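Local coordinates for protein glutamate--tRNA ligase (Elizabethkingia anophelis, PDB 6B1Z) that probably catalyses the ATP-dependent attachment of glutamate to its cognate tRNA, as a class I aminoacyl-tRNA synthetase, at residues 32-36 / 73-77; 306-310 / 323-327; 65-69 / 281-285. All coordinates share one frame. Where two conformers were deposited one is given. Residues are numbered along the deposited sequence.

Contact 1 (32-36 / 73-77); sequences ALYDY and IGMVP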
# COMPACT_ATOMS: atom_id res chain seq x y z
N ALA A 32 2.72 -2.26 -8.50
CA ALA A 32 3.06 -1.04 -9.22
C ALA A 32 4.53 -0.67 -9.02
O ALA A 32 5.21 -0.28 -9.98
CB ALA A 32 2.15 0.11 -8.77
N LEU A 33 5.03 -0.78 -7.78
CA LEU A 33 6.42 -0.44 -7.51
C LEU A 33 7.37 -1.33 -8.28
O LEU A 33 8.34 -0.85 -8.89
CB LEU A 33 6.70 -0.53 -6.00
CG LEU A 33 8.17 -0.36 -5.61
CD1 LEU A 33 8.69 1.05 -5.90
CD2 LEU A 33 8.35 -0.70 -4.15
N TYR A 34 7.13 -2.65 -8.26
CA TYR A 34 8.03 -3.55 -8.98
C TYR A 34 7.96 -3.33 -10.49
O TYR A 34 8.98 -3.43 -11.18
CB TYR A 34 7.75 -5.01 -8.59
CG TYR A 34 8.17 -5.41 -7.17
CD1 TYR A 34 8.87 -4.53 -6.33
CD2 TYR A 34 7.86 -6.67 -6.68
CE1 TYR A 34 9.23 -4.92 -5.04
CE2 TYR A 34 8.23 -7.06 -5.40
CZ TYR A 34 8.91 -6.19 -4.58
OH TYR A 34 9.27 -6.61 -3.33
N ASP A 35 6.77 -3.00 -11.03
CA ASP A 35 6.66 -2.54 -12.42
C ASP A 35 7.58 -1.36 -12.68
O ASP A 35 8.34 -1.33 -13.66
CB ASP A 35 5.23 -2.10 -12.73
CG ASP A 35 4.30 -3.23 -13.01
OD1 ASP A 35 4.70 -4.21 -13.69
OD2 ASP A 35 3.11 -3.12 -12.59
N TYR A 36 7.47 -0.33 -11.83
CA TYR A 36 8.23 0.90 -12.02
C TYR A 36 9.73 0.64 -11.92
O TYR A 36 10.51 1.06 -12.79
CB TYR A 36 7.78 1.91 -10.97
CG TYR A 36 8.39 3.29 -11.09
CD1 TYR A 36 8.01 4.16 -12.10
CD2 TYR A 36 9.34 3.73 -10.17
CE1 TYR A 36 8.56 5.42 -12.20
CE2 TYR A 36 9.90 4.98 -10.26
CZ TYR A 36 9.51 5.83 -11.28
OH TYR A 36 10.07 7.08 -11.38
N ILE A 73 3.67 8.69 -4.12
CA ILE A 73 4.85 7.85 -3.97
C ILE A 73 5.97 8.25 -4.94
O ILE A 73 7.15 7.99 -4.66
CB ILE A 73 4.45 6.38 -4.16
CG1 ILE A 73 3.46 5.96 -3.06
CG2 ILE A 73 5.66 5.48 -4.17
CD1 ILE A 73 2.65 4.73 -3.43
N GLY A 74 5.64 8.90 -6.05
CA GLY A 74 6.65 9.32 -7.00
C GLY A 74 6.88 8.36 -8.15
O GLY A 74 8.02 8.24 -8.62
N MET A 75 5.84 7.66 -8.63
CA MET A 75 5.94 6.68 -9.71
C MET A 75 4.93 7.02 -10.80
O MET A 75 3.93 6.30 -10.97
CB MET A 75 5.71 5.26 -9.19
CG MET A 75 6.51 4.89 -7.98
SD MET A 75 6.31 3.13 -7.62
CE MET A 75 4.58 3.02 -7.16
N VAL A 76 5.19 8.07 -11.56
CA VAL A 76 4.24 8.57 -12.56
C VAL A 76 4.35 7.73 -13.83
O VAL A 76 5.46 7.55 -14.36
CB VAL A 76 4.51 10.04 -12.86
CG1 VAL A 76 3.52 10.55 -13.90
CG2 VAL A 76 4.44 10.89 -11.58
N PRO A 77 3.23 7.22 -14.35
CA PRO A 77 3.29 6.42 -15.58
C PRO A 77 3.79 7.21 -16.78
O PRO A 77 3.52 8.41 -16.92
CB PRO A 77 1.84 5.98 -15.78
CG PRO A 77 1.22 6.08 -14.41
CD PRO A 77 1.88 7.25 -13.77
O HOH W 1 7.97 9.08 -11.64
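Met75 is the bump of this contact, and one face of helix 26-41 is the hollow. Ala32 and Leu33, with Tyr36 about one turn further on, line that hollow. In the conformer given, the thioether runs inward along it. Met75 CE ends at the floor, 4.1 Å from Ala32 CB. Met75 SD sits 3.6 Å from both Leu33 CA and Leu33 CD1. The Tyr36 ring, set by a t chi1, forms the outer wall. Met75 CB lies 3.9 Å from the centroid of that ring and only 13° off its normal, a CH-pi contact over the face. Met75 CG is 3.8 Å from Tyr36 CD2. The sulfur meets the same ring obliquely, 4.7 Å from its centroid, as a Met-aromatic contact.

The backbone turns at Gly74, and Met75 then points toward the helix. Gly74 has phi/psi of 95/35 and is the C-prime residue of a Schellman motif that ends helix 62-73. At these angles a CB would clash with the carbonyl of Ile73, so glycine suits the position. Met327 of helix 327-333 packs on both Met75 and Tyr36, and Leu70 backs Met75 from helix 62-73.

One water bridges the polar edge of the contact. It lies 2.9 Å from Tyr36 OH, donates to Gly74 O at 3.1 Å and accepts from Val76 N at 3.0 Å. No direct hydrogen bond joins the two segments. Helix and turn are therefore held by apolar and aromatic-face contacts, with a water linking Tyr36 OH to the turn.

Contact 2 (306-310 / 323-327); sequences AFINM and EIVSM
Residues 306-310 are regular helix, with Met310 N bonded to Ala306 O at 3.0 Å. Residues 323-327 pass the helix as a mostly extended loop. Glu323 starts it at phi/psi -82/-39. Ile324 (-90/115), Val325 (-142/141) and Ser326 (-78/167) are extended, and Met327 (-56/-43) begins helix 327-333. The closest CA atoms are those of Asn309 and Val325, 6.6 Å apart.

Asn309 points at the loop and carries the polar link. Its chi1 is t (-162°) and its chi2 163°. Asn309 OD1 accepts from Val325 N at 3.0 Å, with an angle of 165° at the hydrogen. Asn309 ND2 donates to Glu323 O at 2.9 Å, with an angle of 152°. One carboxamide thus reads the backbone on both flanks of Ile324, whose CA lies 3.4 Å from Asn309 OD1. OD1 is also hydrogen-bonded to Tyr358 of helix 348-361. Val325 CG2 packs 3.7 Å from Asn309 ND2.

Met327 has chi angles t, p, p. These bring its CE back to 4.4 Å from Ile308 CG1. Ser326, chi1 p, turns away and is the N-cap of helix 327-333. Its N is bonded to Glu329 OE1, consistent with a capping box. Glu323 forms a salt bridge with Lys350.

A buried asparagine gripping a loop through bonds to backbone N and O resembles the paired bonds that a neighbouring strand would make. Here it fastens the loop between helices 304-312 and 327-333, in the helical region that, in glutamyl-tRNA synthetases, leads toward the anticodon-binding part.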
# COMPACT_ATOMS: atom_id res chain seq x y z
N ALA A 306 9.54 6.54 3.21
CA ALA A 306 9.61 5.43 4.16
C ALA A 306 8.61 4.36 3.81
O ALA A 306 8.92 3.16 3.87
CB ALA A 306 9.37 5.94 5.58
N PHE A 307 7.40 4.77 3.44
CA PHE A 307 6.36 3.84 3.02
C PHE A 307 6.82 2.96 1.85
O PHE A 307 6.69 1.73 1.91
CB PHE A 307 5.11 4.62 2.64
CG PHE A 307 4.00 3.76 2.07
CD1 PHE A 307 3.35 2.84 2.88
CD2 PHE A 307 3.60 3.91 0.75
CE1 PHE A 307 2.32 2.05 2.36
CE2 PHE A 307 2.58 3.13 0.21
CZ PHE A 307 1.94 2.21 1.02
N ILE A 308 7.35 3.58 0.79
CA ILE A 308 7.69 2.77 -0.38
C ILE A 308 8.95 1.94 -0.15
O ILE A 308 9.08 0.84 -0.69
CB ILE A 308 7.76 3.67 -1.63
CG1 ILE A 308 7.56 2.82 -2.89
CG2 ILE A 308 9.05 4.51 -1.65
CD1 ILE A 308 6.19 2.13 -2.94
N ASN A 309 9.87 2.41 0.71
CA ASN A 309 11.00 1.58 1.13
C ASN A 309 10.50 0.32 1.83
O ASN A 309 10.99 -0.80 1.58
CB ASN A 309 11.93 2.43 2.03
CG ASN A 309 13.35 1.86 2.19
OD1 ASN A 309 14.25 2.59 2.61
ND2 ASN A 309 13.55 0.57 1.91
N MET A 310 9.51 0.47 2.72
CA MET A 310 8.95 -0.67 3.43
C MET A 310 8.28 -1.65 2.45
O MET A 310 8.50 -2.87 2.52
CB MET A 310 7.95 -0.17 4.47
CG MET A 310 7.22 -1.27 5.26
SD MET A 310 5.76 -1.94 4.41
CE MET A 310 4.65 -0.56 4.49
N GLU A 323 19.17 -1.76 4.06
CA GLU A 323 17.72 -1.68 4.20
C GLU A 323 17.15 -0.34 3.77
O GLU A 323 16.06 -0.27 3.20
CB GLU A 323 17.32 -1.94 5.65
CG GLU A 323 17.51 -3.33 6.12
CD GLU A 323 16.77 -3.55 7.41
OE1 GLU A 323 17.34 -3.26 8.48
OE2 GLU A 323 15.61 -3.98 7.33
N ILE A 324 17.85 0.75 4.09
CA ILE A 324 17.38 2.09 3.79
C ILE A 324 17.90 2.45 2.40
O ILE A 324 19.11 2.56 2.19
CB ILE A 324 17.85 3.11 4.84
CG1 ILE A 324 17.30 2.74 6.22
CG2 ILE A 324 17.42 4.51 4.44
CD1 ILE A 324 15.81 2.97 6.37
N VAL A 325 16.98 2.63 1.45
CA VAL A 325 17.34 2.95 0.07
C VAL A 325 16.33 3.93 -0.49
O VAL A 325 15.13 3.83 -0.23
CB VAL A 325 17.42 1.69 -0.82
CG1 VAL A 325 18.80 1.02 -0.68
CG2 VAL A 325 16.31 0.72 -0.49
N SER A 326 16.83 4.88 -1.28
CA SER A 326 16.01 5.82 -2.01
C SER A 326 15.42 5.17 -3.26
O SER A 326 15.85 4.10 -3.69
CB SER A 326 16.85 7.02 -2.44
OG SER A 326 17.76 6.63 -3.46
N MET A 327 14.44 5.85 -3.86
CA MET A 327 13.91 5.36 -5.13
C MET A 327 15.01 5.20 -6.18
O MET A 327 15.03 4.21 -6.91
CB MET A 327 12.82 6.30 -5.64
CG MET A 327 12.12 5.84 -6.93
SD MET A 327 11.12 4.37 -6.70
CE MET A 327 9.65 5.08 -5.99

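Contact 3 (65-69 / 281-285); sequences YIMEA and FPLNF
This is a helix-to-loop contact within the catalytic domain. Tyr65 reaches from helix 62-73 to segment 281-285, a loop that runs into strand 285-286 at Phe285. Segment 65-69 is regular helix, with Ala69 N bonded to Tyr65 O at 2.9 Å. In the loop, phi/psi run -117/150 at Phe281, -63/-37 at Pro282, -126/159 at Leu283 and -47/133 at Asn284. The CA atoms of Ala69 and Pro282 are 6.5 Å apart. Tyr65, chi1 t, donates from OH to Leu283 O at 2.7 Å. The loop comes some ten residues after KLSKR, which probably corresponds to the class I KMSKS signature. Phe281 also meets His25, of the HIGH-like HLGG sequence, edge-to-face. Leu283, chi1 m and chi2 t, lays CD1 over one face of the Tyr65 ring, 3.9 Å from Ala69 CB and 3.7 Å from Glu68 CG. Pro282 CG is 4.0 Å from Ala69 CB. Asn284 O lies at the ring edge, 3.3 Å from Tyr65 CE2. Glu68 forms a salt bridge with Arg298.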
# COMPACT_ATOMS: atom_id res chain seq x y z
N TYR A 65 -8.03 8.14 -7.60
CA TYR A 65 -7.31 7.60 -6.44
C TYR A 65 -5.98 6.97 -6.85
O TYR A 65 -4.94 7.20 -6.20
CB TYR A 65 -8.20 6.57 -5.72
CG TYR A 65 -7.61 6.02 -4.44
CD1 TYR A 65 -6.59 5.06 -4.46
CD2 TYR A 65 -8.08 6.46 -3.21
CE1 TYR A 65 -6.04 4.58 -3.30
CE2 TYR A 65 -7.54 5.97 -2.03
CZ TYR A 65 -6.52 5.04 -2.09
OH TYR A 65 -5.99 4.55 -0.92
N ILE A 66 -5.99 6.13 -7.88
CA ILE A 66 -4.78 5.47 -8.34
C ILE A 66 -3.72 6.50 -8.74
O ILE A 66 -2.56 6.41 -8.32
CB ILE A 66 -5.10 4.52 -9.50
CG1 ILE A 66 -5.95 3.35 -8.99
CG2 ILE A 66 -3.81 4.04 -10.16
CD1 ILE A 66 -6.77 2.69 -10.12
N MET A 67 -4.12 7.48 -9.56
CA MET A 67 -3.16 8.50 -9.99
C MET A 67 -2.62 9.29 -8.80
O MET A 67 -1.41 9.54 -8.72
CB MET A 67 -3.80 9.43 -11.03
CG MET A 67 -3.95 8.80 -12.41
SD MET A 67 -2.38 8.26 -13.11
CE MET A 67 -1.49 9.82 -13.25
N GLU A 68 -3.49 9.66 -7.86
CA GLU A 68 -3.04 10.42 -6.69
C GLU A 68 -2.07 9.60 -5.85
O GLU A 68 -1.08 10.13 -5.33
CB GLU A 68 -4.23 10.88 -5.85
CG GLU A 68 -3.86 11.80 -4.69
CD GLU A 68 -5.07 12.33 -3.93
OE1 GLU A 68 -6.20 12.22 -4.44
OE2 GLU A 68 -4.88 12.86 -2.81
N ALA A 69 -2.31 8.29 -5.72
CA ALA A 69 -1.41 7.46 -4.91
C ALA A 69 -0.07 7.29 -5.60
O ALA A 69 0.98 7.37 -4.94
CB ALA A 69 -2.06 6.10 -4.65
N PHE A 281 -4.66 1.10 3.15
CA PHE A 281 -4.63 1.78 1.86
C PHE A 281 -3.63 2.94 1.90
O PHE A 281 -3.42 3.53 2.97
CB PHE A 281 -6.03 2.32 1.52
CG PHE A 281 -7.12 1.29 1.67
CD1 PHE A 281 -6.99 0.03 1.11
CD2 PHE A 281 -8.27 1.59 2.39
CE1 PHE A 281 -8.00 -0.92 1.24
CE2 PHE A 281 -9.28 0.64 2.54
CZ PHE A 281 -9.14 -0.61 1.96
N PRO A 282 -3.00 3.29 0.78
CA PRO A 282 -2.04 4.42 0.82
C PRO A 282 -2.69 5.74 1.18
O PRO A 282 -2.08 6.55 1.89
CB PRO A 282 -1.44 4.42 -0.60
CG PRO A 282 -2.48 3.73 -1.46
CD PRO A 282 -3.07 2.67 -0.56
N LEU A 283 -3.92 5.99 0.70
CA LEU A 283 -4.63 7.24 0.91
C LEU A 283 -6.00 6.95 1.52
O LEU A 283 -6.53 5.84 1.39
CB LEU A 283 -4.83 8.00 -0.41
CG LEU A 283 -3.68 8.03 -1.41
CD1 LEU A 283 -4.11 8.74 -2.70
CD2 LEU A 283 -2.47 8.72 -0.82
N ASN A 284 -6.57 7.98 2.15
CA ASN A 284 -7.94 7.91 2.65
C ASN A 284 -8.88 7.35 1.59
O ASN A 284 -8.85 7.77 0.43
CB ASN A 284 -8.42 9.31 3.04
CG ASN A 284 -8.06 9.68 4.46
OD1 ASN A 284 -7.19 9.09 5.07
ND2 ASN A 284 -8.75 10.69 4.98
N PHE A 285 -9.73 6.41 1.99
CA PHE A 285 -10.81 5.91 1.14
C PHE A 285 -12.12 5.90 1.90
O PHE A 285 -12.23 5.23 2.94
CB PHE A 285 -10.51 4.52 0.60
CG PHE A 285 -11.61 3.97 -0.25
CD1 PHE A 285 -11.83 4.47 -1.53
CD2 PHE A 285 -12.45 2.97 0.23
CE1 PHE A 285 -12.86 3.97 -2.32
CE2 PHE A 285 -13.48 2.46 -0.56
CZ PHE A 285 -13.68 2.97 -1.84

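All three contacts lie in the catalytic domain. Contacts 1 and 3 share helix 62-73: contact 3 uses its middle and contact 1 its C-terminal end. Their centres are 13 Å apart, and Pro77 CD meets Met67 CE at 4.3 Å. Along the chain their segments alternate, 32-36, 65-69, 73-77 and 281-285. Contact 2 follows both. Its centre is 13 Å from that of contact 1. The centres of contacts 2 and 3 are 18 Å apart, and the two do not touch. Helix 26-41 meets both later helices, 304-312 and 327-333. Ile73 of helix 62-73 meets helix 304-312, and Met75 in the loop after it meets Met327. Distant parts of the chain are thus tied together.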